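Local coordinates for trwC protein (Escherichia coli, PDB 1OMH) that recognises and processes the plasmid origin of transfer in bacterial conjugation, the chain here being its N-terminal relaxase domain in complex with that DNA, at residues B[151-156]-B[233-238]; B[90-95]-B[157-162]; B[127-132]-B[170-175]. All blocks are in the same frame, centred on the assembly; numbering follows the deposited sequence.

Interaction 1 (B[151-156]-B[233-238]); sequences ETSRER and SKRTEQ. With SO4 (sulfate ion), chain D; SO4 (sulfate ion), chain E; SO4 (sulfate ion), chain C; nucleotides of chain A.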
# COMPACT_ATOMS: atom_id res chain seq x y z
N GLU B 151 11.01 -0.93 2.10
CA GLU B 151 11.81 0.25 1.82
C GLU B 151 12.49 0.37 0.47
O GLU B 151 13.11 1.39 0.19
CB GLU B 151 12.85 0.39 2.94
CG GLU B 151 12.28 0.08 4.33
CD GLU B 151 13.29 0.23 5.46
OE1 GLU B 151 14.50 -0.02 5.23
OE2 GLU B 151 12.88 0.58 6.58
N THR B 152 12.37 -0.65 -0.39
CA THR B 152 13.01 -0.56 -1.69
C THR B 152 12.08 -0.84 -2.87
O THR B 152 11.10 -1.58 -2.75
CB THR B 152 14.22 -1.53 -1.80
OG1 THR B 152 13.76 -2.88 -1.86
CG2 THR B 152 15.14 -1.36 -0.60
N SER B 153 12.41 -0.24 -4.00
CA SER B 153 11.63 -0.41 -5.22
C SER B 153 12.20 -1.63 -5.95
O SER B 153 13.22 -2.18 -5.54
CB SER B 153 11.75 0.83 -6.11
OG SER B 153 12.97 0.83 -6.83
N ARG B 154 11.53 -2.03 -7.03
CA ARG B 154 11.99 -3.17 -7.80
C ARG B 154 13.34 -2.90 -8.46
O ARG B 154 13.99 -3.82 -8.95
CB ARG B 154 10.96 -3.53 -8.89
CG ARG B 154 9.62 -4.04 -8.35
CD ARG B 154 9.81 -5.22 -7.41
NE ARG B 154 8.54 -5.81 -7.00
CZ ARG B 154 7.82 -6.66 -7.73
NH1 ARG B 154 6.67 -7.13 -7.26
NH2 ARG B 154 8.25 -7.05 -8.93
N GLU B 155 13.76 -1.63 -8.47
CA GLU B 155 15.04 -1.27 -9.05
C GLU B 155 16.03 -0.92 -7.93
O GLU B 155 17.12 -0.39 -8.18
CB GLU B 155 14.89 -0.11 -10.03
CG GLU B 155 14.40 -0.53 -11.42
CD GLU B 155 15.37 -1.50 -12.09
OE1 GLU B 155 16.59 -1.31 -11.95
OE2 GLU B 155 14.91 -2.44 -12.78
N ARG B 156 15.62 -1.24 -6.71
CA ARG B 156 16.41 -1.02 -5.50
C ARG B 156 16.65 0.43 -5.09
O ARG B 156 17.63 0.74 -4.42
CB ARG B 156 17.75 -1.76 -5.61
CG ARG B 156 17.60 -3.28 -5.66
CD ARG B 156 16.69 -3.79 -4.53
NE ARG B 156 16.55 -5.24 -4.51
CZ ARG B 156 15.70 -5.90 -3.73
NH1 ARG B 156 14.91 -5.24 -2.90
NH2 ARG B 156 15.64 -7.23 -3.76
N SER B 233 14.51 7.50 -9.18
CA SER B 233 13.23 6.97 -9.66
C SER B 233 13.43 6.18 -10.95
O SER B 233 12.89 6.52 -11.99
CB SER B 233 12.23 8.10 -9.91
OG SER B 233 11.95 8.82 -8.72
N LYS B 234 14.21 5.11 -10.85
CA LYS B 234 14.51 4.25 -12.00
C LYS B 234 13.27 3.63 -12.63
O LYS B 234 13.18 3.55 -13.85
CB LYS B 234 15.50 3.16 -11.58
CG LYS B 234 16.90 3.69 -11.26
CD LYS B 234 17.81 2.56 -10.77
CE LYS B 234 19.20 3.08 -10.44
NZ LYS B 234 20.10 1.98 -9.95
N ARG B 235 12.32 3.18 -11.81
CA ARG B 235 11.10 2.58 -12.35
C ARG B 235 10.32 3.60 -13.18
O ARG B 235 9.80 3.27 -14.25
CB ARG B 235 10.23 2.01 -11.22
CG ARG B 235 10.81 0.74 -10.60
CD ARG B 235 10.71 -0.45 -11.57
NE ARG B 235 9.31 -0.78 -11.83
CZ ARG B 235 8.77 -0.87 -13.04
NH1 ARG B 235 9.52 -0.67 -14.12
NH2 ARG B 235 7.48 -1.16 -13.17
N THR B 236 10.27 4.85 -12.72
CA THR B 236 9.56 5.89 -13.47
C THR B 236 10.24 6.08 -14.82
O THR B 236 9.57 6.28 -15.84
CB THR B 236 9.59 7.24 -12.72
OG1 THR B 236 8.89 7.11 -11.48
CG2 THR B 236 8.94 8.33 -13.57
N GLU B 237 11.57 6.01 -14.82
CA GLU B 237 12.34 6.18 -16.05
C GLU B 237 12.05 5.04 -17.03
O GLU B 237 11.93 5.27 -18.23
CB GLU B 237 13.84 6.21 -15.73
CG GLU B 237 14.72 6.72 -16.87
CD GLU B 237 16.20 6.56 -16.58
OE1 GLU B 237 16.61 6.72 -15.40
OE2 GLU B 237 16.97 6.28 -17.53
N GLN B 238 11.95 3.82 -16.51
CA GLN B 238 11.66 2.66 -17.36
C GLN B 238 10.26 2.78 -17.96
O GLN B 238 10.03 2.46 -19.12
CB GLN B 238 11.80 1.37 -16.54
CG GLN B 238 13.26 1.05 -16.19
CD GLN B 238 13.41 -0.13 -15.22
OE1 GLN B 238 14.46 -0.78 -15.17
NE2 GLN B 238 12.37 -0.40 -14.44
S SO4 D . 12.37 -4.15 0.99
O1 SO4 D . 11.71 -5.44 1.24
O2 SO4 D . 13.78 -4.38 0.63
O3 SO4 D . 12.31 -3.32 2.20
O4 SO4 D . 11.68 -3.46 -0.11
S SO4 E . 5.58 -9.53 -10.06
O1 SO4 E . 7.03 -9.46 -10.31
O2 SO4 E . 4.85 -8.86 -11.16
O3 SO4 E . 5.27 -8.86 -8.79
O4 SO4 E . 5.17 -10.95 -9.99
S SO4 C . 7.18 -4.63 -3.83
O1 SO4 C . 7.73 -5.42 -2.71
O2 SO4 C . 8.25 -3.79 -4.43
O3 SO4 C . 6.10 -3.76 -3.33
O4 SO4 C . 6.65 -5.55 -4.86
P DC A 24 9.86 4.97 -8.56
OP1 DC A 24 10.81 4.27 -7.65
OP2 DC A 24 10.32 5.41 -9.90
O5' DC A 24 8.54 4.09 -8.73
C5' DC A 24 8.04 3.22 -7.70
C4' DC A 24 6.71 2.66 -8.14
O4' DC A 24 5.91 3.77 -8.61
C3' DC A 24 6.79 1.66 -9.31
O3' DC A 24 6.33 0.43 -8.71
C2' DC A 24 5.56 1.98 -10.14
C1' DC A 24 5.12 3.37 -9.71
N1 DC A 24 5.05 4.46 -10.69
C2 DC A 24 3.97 4.47 -11.58
O2 DC A 24 3.19 3.52 -11.57
N3 DC A 24 3.81 5.52 -12.41
C4 DC A 24 4.69 6.53 -12.39
N4 DC A 24 4.48 7.56 -13.21
C5 DC A 24 5.83 6.52 -11.53
C6 DC A 24 5.97 5.47 -10.71
O HOH W 1 12.66 2.96 -8.67
O HOH W 2 19.45 1.29 -7.16

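Interaction 2 (B[90-95]-B[157-162]); sequences APKSVS and DPQLHT. With SO4 (sulfate ion), chain C; nucleotides of chain A.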
# COMPACT_ATOMS: atom_id res chain seq x y z
N ALA B 90 5.11 6.68 -0.18
CA ALA B 90 5.48 8.05 0.11
C ALA B 90 6.15 8.72 -1.08
O ALA B 90 6.63 8.05 -2.00
CB ALA B 90 6.43 8.08 1.30
N PRO B 91 6.14 10.07 -1.11
CA PRO B 91 6.76 10.82 -2.20
C PRO B 91 8.24 10.41 -2.17
O PRO B 91 8.74 10.03 -1.12
CB PRO B 91 6.57 12.27 -1.77
CG PRO B 91 5.24 12.21 -1.05
CD PRO B 91 5.37 10.96 -0.22
N LYS B 92 8.92 10.48 -3.30
CA LYS B 92 10.33 10.06 -3.36
C LYS B 92 11.23 10.84 -2.40
O LYS B 92 12.08 10.24 -1.73
CB LYS B 92 10.87 10.19 -4.79
CG LYS B 92 12.30 9.69 -4.97
CD LYS B 92 12.42 8.18 -4.70
CE LYS B 92 11.59 7.36 -5.69
NZ LYS B 92 11.82 5.89 -5.53
N SER B 93 11.07 12.16 -2.33
CA SER B 93 11.90 12.97 -1.43
C SER B 93 11.77 12.48 0.00
O SER B 93 12.73 12.49 0.77
CB SER B 93 11.49 14.44 -1.49
OG SER B 93 10.17 14.62 -1.03
N VAL B 94 10.56 12.05 0.36
CA VAL B 94 10.31 11.56 1.71
C VAL B 94 11.07 10.25 1.92
O VAL B 94 11.70 10.05 2.97
CB VAL B 94 8.80 11.38 1.95
CG1 VAL B 94 8.53 10.76 3.32
CG2 VAL B 94 8.11 12.74 1.85
N SER B 95 11.02 9.35 0.94
CA SER B 95 11.74 8.08 1.06
C SER B 95 13.24 8.37 1.19
O SER B 95 13.94 7.71 1.97
CB SER B 95 11.50 7.19 -0.16
OG SER B 95 10.14 6.76 -0.23
N ASP B 157 15.75 1.32 -5.50
CA ASP B 157 15.84 2.73 -5.11
C ASP B 157 15.12 2.84 -3.77
O ASP B 157 14.30 1.99 -3.42
CB ASP B 157 15.09 3.64 -6.09
CG ASP B 157 15.90 3.98 -7.31
OD1 ASP B 157 17.07 4.37 -7.15
OD2 ASP B 157 15.36 3.89 -8.44
N PRO B 158 15.44 3.89 -2.99
CA PRO B 158 14.76 4.04 -1.70
C PRO B 158 13.29 4.22 -2.08
O PRO B 158 12.98 5.01 -2.98
CB PRO B 158 15.35 5.33 -1.13
CG PRO B 158 16.73 5.37 -1.74
CD PRO B 158 16.47 4.92 -3.17
N GLN B 159 12.40 3.49 -1.42
CA GLN B 159 10.98 3.55 -1.75
C GLN B 159 10.16 3.07 -0.56
O GLN B 159 9.84 1.88 -0.43
CB GLN B 159 10.72 2.66 -2.98
CG GLN B 159 9.29 2.65 -3.51
CD GLN B 159 8.79 4.01 -3.96
OE1 GLN B 159 9.58 4.93 -4.23
NE2 GLN B 159 7.48 4.15 -4.06
N LEU B 160 9.82 4.01 0.31
CA LEU B 160 9.05 3.71 1.52
C LEU B 160 7.59 3.46 1.17
O LEU B 160 6.88 4.36 0.73
CB LEU B 160 9.17 4.87 2.51
CG LEU B 160 8.47 4.78 3.86
CD1 LEU B 160 8.98 3.57 4.64
CD2 LEU B 160 8.74 6.07 4.64
N HIS B 161 7.13 2.23 1.38
CA HIS B 161 5.75 1.89 1.09
C HIS B 161 5.29 0.75 1.98
O HIS B 161 6.09 -0.06 2.45
CB HIS B 161 5.57 1.50 -0.38
CG HIS B 161 6.38 0.32 -0.82
ND1 HIS B 161 7.76 0.36 -0.93
CD2 HIS B 161 6.01 -0.93 -1.20
CE1 HIS B 161 8.20 -0.81 -1.37
NE2 HIS B 161 7.16 -1.61 -1.53
N THR B 162 3.98 0.70 2.21
CA THR B 162 3.40 -0.34 3.04
C THR B 162 2.27 -1.03 2.33
O THR B 162 1.40 -0.37 1.73
CB THR B 162 2.84 0.23 4.37
OG1 THR B 162 3.91 0.78 5.15
CG2 THR B 162 2.16 -0.89 5.17
S SO4 C . 7.18 -4.63 -3.83
O1 SO4 C . 7.73 -5.42 -2.71
O2 SO4 C . 8.25 -3.79 -4.43
O3 SO4 C . 6.10 -3.76 -3.33
O4 SO4 C . 6.65 -5.55 -4.86
P DT A 23 6.61 11.33 -9.16
OP1 DT A 23 7.20 12.25 -8.15
OP2 DT A 23 6.75 11.65 -10.60
O5' DT A 23 7.12 9.84 -8.89
C5' DT A 23 8.53 9.51 -8.80
C4' DT A 23 8.76 8.49 -7.70
O4' DT A 23 8.08 8.96 -6.54
C3' DT A 23 8.29 7.04 -7.94
O3' DT A 23 9.47 6.27 -7.69
C2' DT A 23 7.72 6.62 -6.59
C1' DT A 23 7.50 7.91 -5.82
N1 DT A 23 6.17 8.33 -5.36
C2 DT A 23 5.40 7.46 -4.63
O2 DT A 23 5.69 6.29 -4.47
N3 DT A 23 4.27 8.03 -4.08
C4 DT A 23 3.84 9.33 -4.22
O4 DT A 23 2.82 9.70 -3.64
C5 DT A 23 4.66 10.17 -5.07
C7 DT A 23 4.27 11.59 -5.30
C6 DT A 23 5.76 9.63 -5.60
P DC A 24 9.86 4.97 -8.56
OP1 DC A 24 10.81 4.27 -7.65
OP2 DC A 24 10.32 5.41 -9.90
O5' DC A 24 8.54 4.09 -8.73
C5' DC A 24 8.04 3.22 -7.70
C4' DC A 24 6.71 2.66 -8.14
O4' DC A 24 5.91 3.77 -8.61
C3' DC A 24 6.79 1.66 -9.31
O3' DC A 24 6.33 0.43 -8.71
C2' DC A 24 5.56 1.98 -10.14
C1' DC A 24 5.12 3.37 -9.71
N1 DC A 24 5.05 4.46 -10.69
C2 DC A 24 3.97 4.47 -11.58
O2 DC A 24 3.19 3.52 -11.57
N3 DC A 24 3.81 5.52 -12.41
C4 DC A 24 4.69 6.53 -12.39
N4 DC A 24 4.48 7.56 -13.21
C5 DC A 24 5.83 6.52 -11.53
C6 DC A 24 5.97 5.47 -10.71
O HOH W 3 9.17 7.11 -2.52

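Interaction 3 (B[127-132]-B[170-175]); sequences ARQKIQ and TKRSDG. With nucleotides of chain A.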
# COMPACT_ATOMS: atom_id res chain seq x y z
N ALA B 127 -20.72 -5.54 4.94
CA ALA B 127 -21.04 -6.93 4.62
C ALA B 127 -22.53 -6.98 4.32
O ALA B 127 -23.25 -6.04 4.63
CB ALA B 127 -20.71 -7.83 5.81
N ARG B 128 -22.98 -8.07 3.72
CA ARG B 128 -24.40 -8.20 3.41
C ARG B 128 -25.05 -9.24 4.32
O ARG B 128 -24.37 -10.03 4.98
CB ARG B 128 -24.59 -8.61 1.95
CG ARG B 128 -24.05 -7.59 0.96
CD ARG B 128 -23.09 -8.27 0.00
NE ARG B 128 -23.71 -8.63 -1.26
CZ ARG B 128 -23.11 -9.32 -2.22
NH1 ARG B 128 -21.85 -9.73 -2.06
NH2 ARG B 128 -23.75 -9.57 -3.35
N GLN B 129 -26.38 -9.21 4.35
CA GLN B 129 -27.17 -10.16 5.12
C GLN B 129 -28.53 -10.21 4.42
O GLN B 129 -29.17 -9.17 4.23
CB GLN B 129 -27.34 -9.71 6.57
CG GLN B 129 -28.03 -10.77 7.44
CD GLN B 129 -28.05 -10.44 8.92
OE1 GLN B 129 -28.50 -11.25 9.73
NE2 GLN B 129 -27.56 -9.26 9.28
N LYS B 130 -28.93 -11.41 4.01
CA LYS B 130 -30.19 -11.61 3.31
C LYS B 130 -31.22 -12.26 4.22
O LYS B 130 -31.06 -13.41 4.61
CB LYS B 130 -29.97 -12.50 2.09
CG LYS B 130 -31.23 -12.78 1.28
CD LYS B 130 -31.02 -13.91 0.29
CE LYS B 130 -29.92 -13.60 -0.70
NZ LYS B 130 -29.68 -14.71 -1.66
N ILE B 131 -32.27 -11.51 4.56
CA ILE B 131 -33.33 -12.03 5.42
C ILE B 131 -34.61 -12.14 4.60
O ILE B 131 -35.18 -11.13 4.19
CB ILE B 131 -33.61 -11.10 6.62
CG1 ILE B 131 -32.32 -10.80 7.38
CG2 ILE B 131 -34.63 -11.76 7.54
CD1 ILE B 131 -31.54 -12.03 7.78
N GLN B 132 -35.05 -13.37 4.35
CA GLN B 132 -36.25 -13.64 3.58
C GLN B 132 -36.21 -13.03 2.19
O GLN B 132 -37.17 -12.40 1.75
CB GLN B 132 -37.48 -13.12 4.35
CG GLN B 132 -37.86 -14.00 5.54
CD GLN B 132 -38.64 -13.25 6.60
OE1 GLN B 132 -39.17 -13.85 7.54
NE2 GLN B 132 -38.72 -11.93 6.46
N THR B 170 -15.11 -9.94 7.74
CA THR B 170 -15.62 -8.93 8.65
C THR B 170 -16.74 -9.57 9.47
O THR B 170 -17.47 -10.43 8.97
CB THR B 170 -16.13 -7.69 7.87
OG1 THR B 170 -16.53 -6.68 8.79
CG2 THR B 170 -17.29 -8.06 6.95
N LYS B 171 -16.86 -9.18 10.73
CA LYS B 171 -17.89 -9.74 11.61
C LYS B 171 -19.12 -8.85 11.68
O LYS B 171 -19.02 -7.67 12.00
CB LYS B 171 -17.34 -9.93 13.04
CG LYS B 171 -18.35 -10.55 14.00
CD LYS B 171 -18.27 -9.93 15.39
CE LYS B 171 -17.15 -10.52 16.22
NZ LYS B 171 -17.49 -11.89 16.71
N ARG B 172 -20.28 -9.43 11.40
CA ARG B 172 -21.53 -8.68 11.42
C ARG B 172 -22.07 -8.44 12.82
O ARG B 172 -21.60 -9.03 13.79
CB ARG B 172 -22.59 -9.38 10.58
CG ARG B 172 -22.17 -9.61 9.15
CD ARG B 172 -23.33 -10.08 8.31
NE ARG B 172 -24.01 -11.22 8.92
CZ ARG B 172 -24.78 -12.06 8.24
NH1 ARG B 172 -25.37 -13.07 8.88
NH2 ARG B 172 -24.94 -11.91 6.94
N SER B 173 -23.08 -7.58 12.90
CA SER B 173 -23.72 -7.22 14.16
C SER B 173 -24.24 -8.45 14.90
O SER B 173 -24.27 -8.48 16.13
CB SER B 173 -24.88 -6.26 13.88
OG SER B 173 -24.95 -5.24 14.86
N ASP B 174 -24.66 -9.46 14.14
CA ASP B 174 -25.18 -10.70 14.72
C ASP B 174 -24.05 -11.65 15.09
O ASP B 174 -24.28 -12.84 15.32
CB ASP B 174 -26.13 -11.37 13.72
CG ASP B 174 -25.42 -11.80 12.45
OD1 ASP B 174 -24.32 -11.27 12.19
OD2 ASP B 174 -25.96 -12.65 11.71
N GLY B 175 -22.83 -11.13 15.14
CA GLY B 175 -21.67 -11.93 15.50
C GLY B 175 -21.21 -12.95 14.46
O GLY B 175 -20.35 -13.78 14.75
P DG A 12 -33.17 -15.95 4.68
OP1 DG A 12 -33.57 -15.48 6.04
OP2 DG A 12 -33.65 -15.23 3.48
O5' DG A 12 -31.58 -15.99 4.61
C5' DG A 12 -30.81 -16.43 5.72
C4' DG A 12 -29.47 -16.97 5.28
O4' DG A 12 -29.70 -18.04 4.33
C3' DG A 12 -28.60 -15.96 4.53
O3' DG A 12 -27.56 -15.52 5.42
C2' DG A 12 -27.83 -16.82 3.55
C1' DG A 12 -28.64 -18.08 3.40
N9 DG A 12 -29.14 -18.40 2.06
C8 DG A 12 -30.43 -18.43 1.60
N7 DG A 12 -30.53 -18.82 0.36
C5 DG A 12 -29.21 -19.05 -0.03
C6 DG A 12 -28.67 -19.49 -1.26
O6 DG A 12 -29.26 -19.80 -2.30
N1 DG A 12 -27.28 -19.58 -1.21
C2 DG A 12 -26.51 -19.29 -0.11
N2 DG A 12 -25.19 -19.43 -0.24
N3 DG A 12 -27.00 -18.88 1.04
C4 DG A 12 -28.35 -18.78 1.01
P DG A 13 -26.42 -14.50 4.91
OP1 DG A 13 -25.49 -14.27 6.05
OP2 DG A 13 -27.08 -13.34 4.26
O5' DG A 13 -25.61 -15.33 3.81
C5' DG A 13 -24.51 -16.17 4.18
C4' DG A 13 -23.61 -16.42 3.00
O4' DG A 13 -24.40 -16.97 1.93
C3' DG A 13 -22.94 -15.17 2.41
O3' DG A 13 -21.55 -15.26 2.77
C2' DG A 13 -22.88 -15.47 0.92
C1' DG A 13 -23.93 -16.52 0.68
N9 DG A 13 -25.08 -16.19 -0.16
C8 DG A 13 -26.29 -15.64 0.20
N7 DG A 13 -27.16 -15.64 -0.78
C5 DG A 13 -26.46 -16.18 -1.85
C6 DG A 13 -26.87 -16.45 -3.18
O6 DG A 13 -27.99 -16.27 -3.70
N1 DG A 13 -25.83 -16.99 -3.93
C2 DG A 13 -24.56 -17.24 -3.45
N2 DG A 13 -23.67 -17.76 -4.30
N3 DG A 13 -24.18 -17.00 -2.22
C4 DG A 13 -25.17 -16.48 -1.48
P DT A 14 -20.55 -14.06 2.40
OP1 DT A 14 -19.31 -14.35 3.17
OP2 DT A 14 -21.26 -12.77 2.62
O5' DT A 14 -20.23 -14.25 0.85
C5' DT A 14 -19.35 -15.30 0.43
C4' DT A 14 -19.20 -15.35 -1.08
O4' DT A 14 -20.46 -15.68 -1.71
C3' DT A 14 -18.74 -14.05 -1.75
O3' DT A 14 -17.34 -14.15 -2.04
C2' DT A 14 -19.38 -14.12 -3.13
C1' DT A 14 -20.56 -15.06 -2.98
N1 DT A 14 -21.92 -14.48 -3.14
C2 DT A 14 -22.56 -14.65 -4.35
O2 DT A 14 -22.06 -15.23 -5.30
N3 DT A 14 -23.82 -14.11 -4.41
C4 DT A 14 -24.49 -13.44 -3.41
O4 DT A 14 -25.63 -13.02 -3.62
C5 DT A 14 -23.76 -13.27 -2.18
C7 DT A 14 -24.39 -12.54 -1.04
C6 DT A 14 -22.52 -13.79 -2.11

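Interaction 1 (B[151-156]-B[233-238])
Glu155 and Arg235 lay their aliphatic parts across each other at about a right angle, Glu155 CG coming 3.7 Å from Arg235 CD, with the carboxylate and guanidinium planes 57° apart. Glu155 also rests its CB 3.7 Å from Lys234 CB and reaches tip to tip toward Gln238, carboxylate and amide planes 78° apart; the bend at its chi2 (-61°) turns CD that way. A glutamate suits the place, giving methylenes to the helix flank and a polar end to a polar neighbour. The Arg235 guanidinium is engaged elsewhere, by Lys262 O, Ser265 OG and a DNA phosphate. Arg154 touches Arg235 CD with its CB and then leads away: its NH1 makes an almost straight bond, 2.7 Å long, to O3 of the sulfate of chain E, while NE and NH1 hold the sulfate of chain C by the guanidinium edge. Ser153 OG accepts from Glu155 N at 3.1 Å, an ST turn, and gives a proton to a water that also takes Arg235 N and bonds to OP1 of DC24 of chain A. Here the turn of the hairpin 145-152/158-167 docks on the start of helix 234-246 beside bound DNA, next to the metal-binding histidine cluster characteristic of HUH-type relaxases.

Interaction 2 (B[90-95]-B[157-162])
Lys92 NZ is gripped by three acceptors: Pro158 O at 2.9 Å, Gln159 OE1 at 2.8 Å, and OP1 of DC24 of chain A. The Lys92 chain, bent at chi2 (64°) and chi3 (63°), crosses Gln159 at about a right angle. By giving a proton to OE1, the ammonium helps fix the rotation of the Gln159 amide, whose NE2 then donates to O2 of the base of DT23 of chain A at 2.8 Å. An alanine in place of Lys92 would probably leave the phosphate and Pro158 O without their charged mate and the Gln159 amide freer to turn. The segments join the central antiparallel sheet to helix 92-99: just past strand 81-89, Ala90 N still bonds to Leu160 O at 3.1 Å, nearly along the C=O axis. One turn on from Lys92, Ser95 OG accepts from Leu160 N at 2.8 Å; serine is small enough to let helix and strand come close. A water ties Ser95 OG to Ala90 O and Gln159 OE1. His161, a zinc and copper ligand in other crystals of this protein, bonds Gln159 O through ND1, in the ring plane, while NE2 meets O3 of the sulfate of chain C at 3.0 Å.

Interaction 3 (B[127-132]-B[170-175])
Arg172 reaches from a loop to strand 126-131, one half of the two-stranded antiparallel ribbon 126-131/134-139 that meets the DNA at a distance from the main sheet. Its CB points toward the strand, and CG, anti to the carbonyl carbon (chi1 -57°), packs against Ala127 CB at 4.1 Å. CD passes 3.5 Å from Arg128 O. At NE the polar part begins: NE donates to Asp174 OD1 at 3.3 Å and NH1 to Asp174 OD2 at 2.9 Å, a side-on salt bridge inside the type I turn from Arg172 to Gly175 that holds the guanidinium in its rotation. One face of that group is covered by Gln129, whose CG lies above it, offset toward the rim, and whose amide is stacked on it, the two planes 20° apart; a long, flat, uncharged side chain fits such a cover. At the tip NH2 has two acceptors: Arg128 O, met on a lone pair at 2.8 Å, and OP1 of DG13 of chain A, 2.6 Å off. Arginine thus serves strand, turn and phosphate at once. Strand alternation sends Arg128 and Lys130 away from the loop, to the DNA, where Arg128 bonds a guanine O6, its guanidinium lying over the methyl of DT14 of chain A, and Lys130 NZ bonds N7 of DG13 of chain A. Two residues before Arg172, Thr170 CG2 touches Ala127 CB at 3.6 Å.

Interactions 1 and 2 lie side by side, centres 10 Å apart, and share the hairpin of strands 145-152 and 158-167: Glu151 O meets Gln159 N within the sheet, and Asp157 OD2 takes Lys234 N at the helix start. The sulfate of chain C is touched from both. Interaction 2 is fully buried and is built on direct hydrogen bonds between helix and strand; interaction 1, partly exposed, relies on crossed aliphatic chains and bridging waters. Interaction 3 sits on the opposite side of the chain's centre, its nearest atoms about 20 Å from interaction 2; there an arginine braced by a salt bridge within its own loop bonds to and stacks on a projecting ribbon and meets a DNA phosphate.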